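Local coordinates for single-strand DNA-binding protein (Agrobacterium tumefaciens, PDB 3BTP), which binds single-stranded DNA of any sequence and mediates nuclear uptake of the transferred T-DNA strand during plant transformation by Agrobacterium, at residues Phe214-Asp218 with Lys248-His252; Arg244-Lys248 with Ser309-Ile313. All blocks are in the same frame, centred on the assembly; numbering follows the deposited sequence.

How the interactions relate
Interaction 1 and interaction 2 share K248 and follow one another along the chain, their centres about 12 Å apart. Leaving the strand 243-245, the chain first runs past the turn 309-313 (interaction 2) and then meets the loop 214-218 (interaction 1), so one connecting run is held against two separate parts of the fold. Interaction 1 lies farther out, about 24 Å from the centre of the chain against about 16 Å for interaction 2. Both border the bound chain of another protein: K248 NZ, S309 OG and S311 OG all hydrogen-bond to its side chains. Helix 162-167 backs both, with L164 touching Y250 and S311.

Interaction 1 (Phe214-Asp218 with Lys248-His252); sequences FYQTD and KRYEH
Two backbone hydrogen bonds join these loops, E251 N to Q216 O (2.8 Å, N-H...O 165°) and D218 N to R249 O (3.1 Å). They flank T217 and Y250, a non-hydrogen-bonded antiparallel pair that forms a single beta bridge. Q216 O also accepts a hydrogen bond from a water that donates as well to F214 O (2.7 Å) and accepts from H252 N, extending the join beyond the bridge. A second water donates to Y215 O (2.6 Å) and accepts from K248 NZ (3.0 Å). The extended K248 chain, CG anti to the backbone N (chi1 179°), carries NZ there; NZ also bonds a polar side chain on the chain of another protein. On the way it crosses the T217 side chain at about a right angle, K248 CE 3.7 Å from T217 CG2. F214 turns its ring edge toward the face of H252 in an offset edge-to-face pair, centroids 5.7 Å apart and planes at 69°, while E251 CG lies over the centre of one H252 face. D218 OD2 and R249 NH2 stay 4.5 Å apart, too far for a salt bridge; R249 NH1 bonds D233 O weakly, as D218 OD1 does N220 N. The polar join thus rests on main-chain and water-mediated bonds, with charge probably adding only weak attraction.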
loop_
_atom_site.group_PDB
_atom_site.type_symbol
_atom_site.label_atom_id
_atom_site.label_comp_id
_atom_site.label_asym_id
_atom_site.label_seq_id
_atom_site.Cartn_x
_atom_site.Cartn_y
_atom_site.Cartn_z
ATOM N N PHE A 214 16.308 13.065 -10.863
ATOM C CA PHE A 214 16.872 13.489 -9.554
ATOM C C PHE A 214 17.204 12.319 -8.668
ATOM O O PHE A 214 17.076 12.382 -7.422
ATOM C CB PHE A 214 15.975 14.510 -8.796
ATOM C CG PHE A 214 15.606 15.723 -9.610
ATOM C CD1 PHE A 214 16.567 16.698 -9.907
ATOM C CD2 PHE A 214 14.290 15.905 -10.069
ATOM C CE1 PHE A 214 16.219 17.819 -10.660
ATOM C CE2 PHE A 214 13.934 17.020 -10.821
ATOM C CZ PHE A 214 14.893 17.984 -11.112
ATOM N N TYR A 215 17.700 11.269 -9.297
ATOM C CA TYR A 215 18.123 10.074 -8.591
ATOM C C TYR A 215 19.551 10.195 -8.010
ATOM O O TYR A 215 19.972 9.318 -7.228
ATOM C CB TYR A 215 18.043 8.870 -9.508
ATOM C CG TYR A 215 18.956 9.006 -10.691
ATOM C CD1 TYR A 215 20.310 8.669 -10.593
ATOM C CD2 TYR A 215 18.490 9.526 -11.908
ATOM C CE1 TYR A 215 21.187 8.827 -11.693
ATOM C CE2 TYR A 215 19.321 9.661 -12.984
ATOM C CZ TYR A 215 20.674 9.315 -12.884
ATOM O OH TYR A 215 21.536 9.448 -13.982
ATOM N N GLN A 216 20.296 11.230 -8.420
ATOM C CA GLN A 216 21.719 11.445 -7.986
ATOM C C GLN A 216 21.830 11.582 -6.493
ATOM O O GLN A 216 21.100 12.370 -5.891
ATOM C CB GLN A 216 22.383 12.663 -8.701
ATOM C CG GLN A 216 22.563 12.508 -10.246
ATOM C CD GLN A 216 21.307 12.799 -11.120
ATOM O OE1 GLN A 216 20.246 13.134 -10.624
ATOM N NE2 GLN A 216 21.450 12.627 -12.440
ATOM N N THR A 217 22.730 10.789 -5.905
ATOM C CA THR A 217 22.953 10.787 -4.439
ATOM C C THR A 217 23.926 11.920 -4.052
ATOM O O THR A 217 24.673 12.424 -4.889
ATOM C CB THR A 217 23.457 9.423 -3.884
ATOM O OG1 THR A 217 24.705 9.113 -4.474
ATOM C CG2 THR A 217 22.501 8.266 -4.223
ATOM N N ASP A 218 23.851 12.326 -2.803
ATOM C CA ASP A 218 24.730 13.286 -2.220
ATOM C C ASP A 218 26.081 12.586 -1.935
ATOM O O ASP A 218 26.189 11.729 -1.044
ATOM C CB ASP A 218 24.128 13.789 -0.894
ATOM C CG ASP A 218 25.012 14.826 -0.219
ATOM O OD1 ASP A 218 26.189 15.013 -0.629
ATOM O OD2 ASP A 218 24.519 15.483 0.708
ATOM N N LYS A 248 16.794 8.500 2.163
ATOM C CA LYS A 248 17.874 8.592 1.213
ATOM C C LYS A 248 18.251 10.041 1.059
ATOM O O LYS A 248 17.337 10.917 1.073
ATOM C CB LYS A 248 17.429 8.075 -0.146
ATOM C CG LYS A 248 18.486 8.145 -1.220
ATOM C CD LYS A 248 18.085 7.226 -2.362
ATOM C CE LYS A 248 19.008 7.331 -3.556
ATOM N NZ LYS A 248 18.693 6.090 -4.359
ATOM N N ARG A 249 19.569 10.273 0.897
ATOM C CA ARG A 249 20.181 11.594 0.646
ATOM C C ARG A 249 20.444 11.856 -0.804
ATOM O O ARG A 249 21.281 11.217 -1.413
ATOM C CB ARG A 249 21.488 11.764 1.430
ATOM C CG ARG A 249 21.219 11.454 2.919
ATOM C CD ARG A 249 20.285 12.471 3.523
ATOM N NE ARG A 249 20.923 13.757 3.463
ATOM C CZ ARG A 249 21.112 14.568 4.490
ATOM N NH1 ARG A 249 20.665 14.242 5.705
ATOM N NH2 ARG A 249 21.746 15.729 4.275
ATOM N N TYR A 250 19.711 12.817 -1.333
ATOM C CA TYR A 250 19.736 13.120 -2.746
ATOM C C TYR A 250 20.575 14.367 -2.925
ATOM O O TYR A 250 20.525 15.248 -2.076
ATOM C CB TYR A 250 18.297 13.385 -3.263
ATOM C CG TYR A 250 17.383 12.184 -3.299
ATOM C CD1 TYR A 250 17.472 11.273 -4.320
ATOM C CD2 TYR A 250 16.415 11.955 -2.286
ATOM C CE1 TYR A 250 16.620 10.159 -4.372
ATOM C CE2 TYR A 250 15.549 10.820 -2.335
ATOM C CZ TYR A 250 15.666 9.961 -3.393
ATOM O OH TYR A 250 14.866 8.840 -3.486
ATOM N N GLU A 251 21.320 14.446 -4.033
ATOM C CA GLU A 251 22.034 15.650 -4.405
ATOM C C GLU A 251 21.087 16.868 -4.558
ATOM O O GLU A 251 21.455 17.966 -4.209
ATOM C CB GLU A 251 22.762 15.439 -5.711
ATOM C CG GLU A 251 23.410 16.750 -6.186
ATOM C CD GLU A 251 24.358 16.589 -7.341
ATOM O OE1 GLU A 251 24.502 15.455 -7.892
ATOM O OE2 GLU A 251 24.980 17.627 -7.711
ATOM N N HIS A 252 19.897 16.681 -5.126
ATOM C CA HIS A 252 18.876 17.742 -5.267
ATOM C C HIS A 252 17.702 17.411 -4.359
ATOM O O HIS A 252 16.709 16.734 -4.772
ATOM C CB HIS A 252 18.430 17.805 -6.736
ATOM C CG HIS A 252 19.576 17.953 -7.694
ATOM N ND1 HIS A 252 20.059 16.901 -8.458
ATOM C CD2 HIS A 252 20.327 19.034 -8.022
ATOM C CE1 HIS A 252 21.070 17.326 -9.198
ATOM N NE2 HIS A 252 21.247 18.621 -8.955
HETATM O O HOH W 1 19.086 14.017 -6.579
HETATM O O HOH W 2 20.139 6.702 -6.903
#

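Interaction 2 (Arg244-Lys248 with Ser309-Ile313); sequences REIQK and SKSGI
K310 O is approached by two donors of the opposite segment: Q247 N makes a weak hydrogen bond to it (3.3 Å, N-H...O 132°), and I246 CA brings a CA-H...O contact (3.4 Å). Next to this backbone join, the K310 side chain lies against the strand end, its CG at 3.4 Å from E245 O. A bend at chi4 (-81°), after one at chi3, then brings NZ round to E245, the two side chains crossing at a slant. The resulting salt bridge to OE1 is long (3.7 Å), and a further weak ion pair links NZ to E334, so the ammonium is probably drawn between two carboxylates rather than fixed by either. On the other flank, Q247 packs its CB against S311 CA (4.0 Å). The S311 and S309 hydroxyls each hydrogen-bond an acidic side chain on the chain of another protein. Within the turn, G312 N bonds S309 O (3.0 Å) and S309 N bonds I313 O (2.7 Å). G312 has a positive phi (115°), a backbone shape that suits glycine at the bulge position. This is the pattern of a type I turn with a G1 beta bulge, closing the hairpin between strands 304-308 and 314-316; the chain leaving strand 243-245 packs against the tip of that hairpin.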
loop_
_atom_site.group_PDB
_atom_site.type_symbol
_atom_site.label_atom_id
_atom_site.label_comp_id
_atom_site.label_asym_id
_atom_site.label_seq_id
_atom_site.Cartn_x
_atom_site.Cartn_y
_atom_site.Cartn_z
ATOM N N ARG A 244 12.634 15.538 10.893
ATOM C CA ARG A 244 11.940 14.461 10.228
ATOM C C ARG A 244 12.890 13.447 9.597
ATOM O O ARG A 244 13.828 13.800 8.861
ATOM C CB ARG A 244 11.015 15.009 9.142
ATOM C CG ARG A 244 9.847 15.834 9.589
ATOM C CD ARG A 244 8.726 15.048 10.300
ATOM N NE ARG A 244 7.693 16.065 10.576
ATOM C CZ ARG A 244 7.713 16.953 11.599
ATOM N NH1 ARG A 244 8.724 16.959 12.509
ATOM N NH2 ARG A 244 6.713 17.853 11.738
ATOM N N GLU A 245 12.611 12.177 9.830
ATOM C CA GLU A 245 13.447 11.118 9.268
ATOM C C GLU A 245 13.244 10.934 7.734
ATOM O O GLU A 245 12.129 11.008 7.248
ATOM C CB GLU A 245 13.165 9.828 9.992
ATOM C CG GLU A 245 14.307 8.910 9.897
ATOM C CD GLU A 245 14.004 7.576 10.517
ATOM O OE1 GLU A 245 13.216 7.539 11.503
ATOM O OE2 GLU A 245 14.540 6.562 10.004
ATOM N N ILE A 246 14.327 10.700 6.983
ATOM C CA ILE A 246 14.210 10.393 5.538
ATOM C C ILE A 246 14.936 9.089 5.261
ATOM O O ILE A 246 15.721 8.623 6.097
ATOM C CB ILE A 246 14.717 11.562 4.599
ATOM C CG1 ILE A 246 16.203 11.779 4.832
ATOM C CG2 ILE A 246 13.819 12.848 4.805
ATOM C CD1 ILE A 246 16.844 12.903 4.056
ATOM N N GLN A 247 14.687 8.547 4.068
ATOM C CA GLN A 247 15.168 7.282 3.568
ATOM C C GLN A 247 16.537 7.372 2.819
ATOM O O GLN A 247 17.370 6.447 2.872
ATOM C CB GLN A 247 14.017 6.756 2.652
ATOM C CG GLN A 247 13.991 5.301 2.426
ATOM C CD GLN A 247 14.087 4.505 3.725
ATOM O OE1 GLN A 247 13.655 4.943 4.815
ATOM N NE2 GLN A 247 14.624 3.363 3.616
ATOM N N LYS A 248 16.794 8.500 2.163
ATOM C CA LYS A 248 17.874 8.592 1.213
ATOM C C LYS A 248 18.251 10.041 1.059
ATOM O O LYS A 248 17.337 10.917 1.073
ATOM C CB LYS A 248 17.429 8.075 -0.146
ATOM C CG LYS A 248 18.486 8.145 -1.220
ATOM C CD LYS A 248 18.085 7.226 -2.362
ATOM C CE LYS A 248 19.008 7.331 -3.556
ATOM N NZ LYS A 248 18.693 6.090 -4.359
ATOM N N SER A 309 5.318 9.904 3.476
ATOM C CA SER A 309 6.107 8.786 3.869
ATOM C C SER A 309 7.565 9.277 4.082
ATOM O O SER A 309 7.956 10.344 3.556
ATOM C CB SER A 309 5.944 7.718 2.752
ATOM O OG SER A 309 6.939 6.751 2.819
ATOM N N LYS A 310 8.364 8.565 4.864
ATOM C CA LYS A 310 9.827 8.918 4.950
ATOM C C LYS A 310 10.567 8.951 3.629
ATOM O O LYS A 310 11.627 9.589 3.501
ATOM C CB LYS A 310 10.579 7.994 5.900
ATOM C CG LYS A 310 10.124 8.238 7.339
ATOM C CD LYS A 310 10.415 7.042 8.223
ATOM C CE LYS A 310 9.323 6.987 9.299
ATOM N NZ LYS A 310 9.685 7.979 10.391
ATOM N N SER A 311 9.991 8.316 2.624
ATOM C CA SER A 311 10.580 8.297 1.300
ATOM C C SER A 311 10.309 9.568 0.491
ATOM O O SER A 311 11.024 9.924 -0.513
ATOM C CB SER A 311 10.116 7.043 0.569
ATOM O OG SER A 311 8.710 7.155 0.326
ATOM N N GLY A 312 9.268 10.265 0.875
ATOM C CA GLY A 312 8.871 11.368 0.041
ATOM C C GLY A 312 7.516 11.181 -0.598
ATOM O O GLY A 312 6.895 12.157 -0.949
ATOM N N ILE A 313 7.038 9.945 -0.702
ATOM C CA ILE A 313 5.689 9.675 -1.187
ATOM C C ILE A 313 4.602 10.255 -0.290
ATOM O O ILE A 313 4.613 10.078 0.893
ATOM C CB ILE A 313 5.421 8.136 -1.419
ATOM C CG1 ILE A 313 6.551 7.491 -2.236
ATOM C CG2 ILE A 313 3.997 7.873 -1.971
ATOM C CD1 ILE A 313 6.449 6.027 -2.201
#